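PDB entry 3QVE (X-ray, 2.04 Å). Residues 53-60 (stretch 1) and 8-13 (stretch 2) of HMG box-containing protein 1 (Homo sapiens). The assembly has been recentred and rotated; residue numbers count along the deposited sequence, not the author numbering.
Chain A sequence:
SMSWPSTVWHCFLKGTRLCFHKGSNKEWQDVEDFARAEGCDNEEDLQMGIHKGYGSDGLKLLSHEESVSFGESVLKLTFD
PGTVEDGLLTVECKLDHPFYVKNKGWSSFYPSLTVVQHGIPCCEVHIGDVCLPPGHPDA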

# COMPACT_ATOMS: atom_id res chain seq x y z
N GLY A 53 -10.88 -3.50 -9.23
CA GLY A 53 -11.49 -4.01 -8.02
C GLY A 53 -10.50 -4.77 -7.14
O GLY A 53 -10.88 -5.23 -6.07
N TYR A 54 -9.23 -4.89 -7.57
CA TYR A 54 -8.25 -5.60 -6.76
C TYR A 54 -8.11 -4.94 -5.40
O TYR A 54 -7.86 -3.75 -5.31
CB TYR A 54 -6.89 -5.65 -7.42
CG TYR A 54 -5.89 -6.48 -6.64
CD1 TYR A 54 -5.67 -7.84 -6.95
CD2 TYR A 54 -5.13 -5.91 -5.62
CE1 TYR A 54 -4.72 -8.58 -6.22
CE2 TYR A 54 -4.20 -6.63 -4.89
CZ TYR A 54 -4.00 -7.97 -5.19
OH TYR A 54 -3.09 -8.66 -4.43
N GLY A 55 -8.29 -5.72 -4.35
CA GLY A 55 -8.14 -5.26 -2.99
C GLY A 55 -9.23 -4.33 -2.50
O GLY A 55 -8.99 -3.56 -1.56
N SER A 56 -10.40 -4.37 -3.11
CA SER A 56 -11.47 -3.44 -2.77
C SER A 56 -12.02 -3.62 -1.32
O SER A 56 -12.64 -2.74 -0.80
CB SER A 56 -12.64 -3.60 -3.77
OG SER A 56 -13.12 -4.92 -3.72
N ASP A 57 -11.83 -4.79 -0.74
CA ASP A 57 -12.17 -5.03 0.64
C ASP A 57 -11.00 -4.76 1.59
O ASP A 57 -11.09 -5.08 2.76
CB ASP A 57 -12.59 -6.49 0.85
CG ASP A 57 -13.87 -6.84 0.14
OD1 ASP A 57 -14.86 -6.13 0.39
OD2 ASP A 57 -13.88 -7.81 -0.64
N GLY A 58 -9.89 -4.22 1.10
CA GLY A 58 -8.71 -4.04 1.92
C GLY A 58 -7.61 -5.01 1.59
O GLY A 58 -7.84 -6.06 0.96
N LEU A 59 -6.41 -4.65 2.02
CA LEU A 59 -5.21 -5.46 1.81
C LEU A 59 -4.61 -5.82 3.18
O LEU A 59 -4.23 -4.94 3.94
CB LEU A 59 -4.19 -4.68 0.98
CG LEU A 59 -4.59 -4.49 -0.51
CD1 LEU A 59 -3.63 -3.50 -1.16
CD2 LEU A 59 -4.61 -5.81 -1.24
N LYS A 60 -4.62 -7.11 3.51
CA LYS A 60 -4.11 -7.57 4.77
C LYS A 60 -2.60 -7.74 4.69
O LYS A 60 -2.10 -8.47 3.86
CB LYS A 60 -4.78 -8.88 5.14
CG LYS A 60 -4.42 -9.43 6.52
CD LYS A 60 -5.18 -10.76 6.72
CE LYS A 60 -4.88 -11.40 8.04
NZ LYS A 60 -5.69 -12.63 8.25
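Stretch 2, residues 8-13: VWHCFL

Stretch 1 passes through two overlapping turns to the start of a strand that continues beyond Lys 60, and stretch 2, itself folded into a tight turn, packs against it mainly through side chains. The two backbones stay well apart: their closest CA atoms, those of Gly 55 and His 10, are 7.7 Å from each other. Stretch 2 has a type II' turn from Trp 9 to Phe 12, closed by a hydrogen bond from Phe 12 N to Trp 9 O (3.0 Å). His 10, with phi/psi of 55/-136°, occupies its second position and directs its CA-to-CB bond toward stretch 1.

Along stretch 1, a type II turn begins at Gly 53, whose O accepts a hydrogen bond from Ser 56 N at 3.1 Å; Gly 53 itself does not touch stretch 2. The ring of Tyr 54 (chi1 t) meets the edge of the Trp 9 indole, with Tyr 54 CD2 3.8 Å from Trp 9 CH2 in an apolar contact. Tyr 54 O lies 3.6 Å from His 10 CD2, near the plane of the imidazole. Gly 55 supplies the polar anchor: His 10 NE2 donates a hydrogen bond to Gly 55 O (2.9 Å, N-H...O angle 152°). The same oxygen, Gly 55 O, accepts from Gly 58 N at 2.9 Å, closing the type I turn from Gly 55 to Gly 58, so the histidine is tied directly to the turn. A CB on Gly 55 would point toward stretch 2 and fall 3.0 Å from His 10 NE2, a clash that glycine avoids.

The CA-to-CB bonds of Ser 56 and Asp 57 point away from stretch 2, and Gly 58 leads into the strand. There Leu 59 (chi1 m, chi2 t) places CD1 over one face of the imidazole, 3.6 Å from the His 10 ring centroid, in a CH-pi contact. Leu 59 CD1 also lies 3.8 Å from Phe 12 CE2, at the edge of the phenyl ring. Lys 60 is out of reach.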

# COMPACT_ATOMS: atom_id res chain seq x y z
N VAL A 8 -2.17 7.27 -5.80
CA VAL A 8 -2.10 7.00 -7.23
C VAL A 8 -3.02 5.85 -7.62
O VAL A 8 -3.74 5.92 -8.59
CB VAL A 8 -0.65 6.68 -7.65
CG1 VAL A 8 -0.59 6.32 -9.18
CG2 VAL A 8 0.22 7.88 -7.38
N TRP A 9 -2.97 4.77 -6.86
CA TRP A 9 -3.78 3.57 -7.12
C TRP A 9 -4.00 2.87 -5.77
O TRP A 9 -3.03 2.69 -5.01
CB TRP A 9 -3.08 2.60 -8.10
CG TRP A 9 -3.85 1.36 -8.20
CD1 TRP A 9 -5.02 1.17 -8.92
CD2 TRP A 9 -3.59 0.12 -7.51
NE1 TRP A 9 -5.47 -0.09 -8.72
CE2 TRP A 9 -4.65 -0.76 -7.86
CE3 TRP A 9 -2.59 -0.33 -6.67
CZ2 TRP A 9 -4.70 -2.06 -7.41
CZ3 TRP A 9 -2.65 -1.65 -6.20
CH2 TRP A 9 -3.69 -2.49 -6.57
N HIS A 10 -5.24 2.50 -5.48
CA HIS A 10 -5.61 1.92 -4.19
C HIS A 10 -5.15 2.91 -3.11
O HIS A 10 -5.31 4.11 -3.30
CB HIS A 10 -5.00 0.53 -4.02
CG HIS A 10 -5.62 -0.30 -2.94
ND1 HIS A 10 -5.33 -0.15 -1.59
CD2 HIS A 10 -6.49 -1.34 -3.02
CE1 HIS A 10 -5.99 -1.05 -0.90
NE2 HIS A 10 -6.70 -1.79 -1.75
N CYS A 11 -4.54 2.45 -2.01
CA CYS A 11 -4.04 3.36 -0.96
C CYS A 11 -2.61 3.85 -1.21
O CYS A 11 -2.04 4.52 -0.37
CB CYS A 11 -4.06 2.63 0.38
SG CYS A 11 -2.88 1.29 0.55
N PHE A 12 -2.02 3.52 -2.35
CA PHE A 12 -0.59 3.73 -2.60
C PHE A 12 -0.20 5.09 -3.16
O PHE A 12 -0.79 5.60 -4.12
CB PHE A 12 -0.03 2.57 -3.44
CG PHE A 12 -0.17 1.26 -2.74
CD1 PHE A 12 0.59 0.97 -1.62
CD2 PHE A 12 -1.09 0.33 -3.17
CE1 PHE A 12 0.43 -0.18 -0.96
CE2 PHE A 12 -1.23 -0.86 -2.55
CZ PHE A 12 -0.50 -1.13 -1.42
N LEU A 13 0.82 5.69 -2.53
CA LEU A 13 1.32 7.00 -2.90
C LEU A 13 2.37 6.92 -4.02
O LEU A 13 2.95 5.85 -4.32
CB LEU A 13 1.90 7.70 -1.67
CG LEU A 13 0.97 7.86 -0.47
CD1 LEU A 13 1.50 8.81 0.59
CD2 LEU A 13 -0.39 8.27 -0.87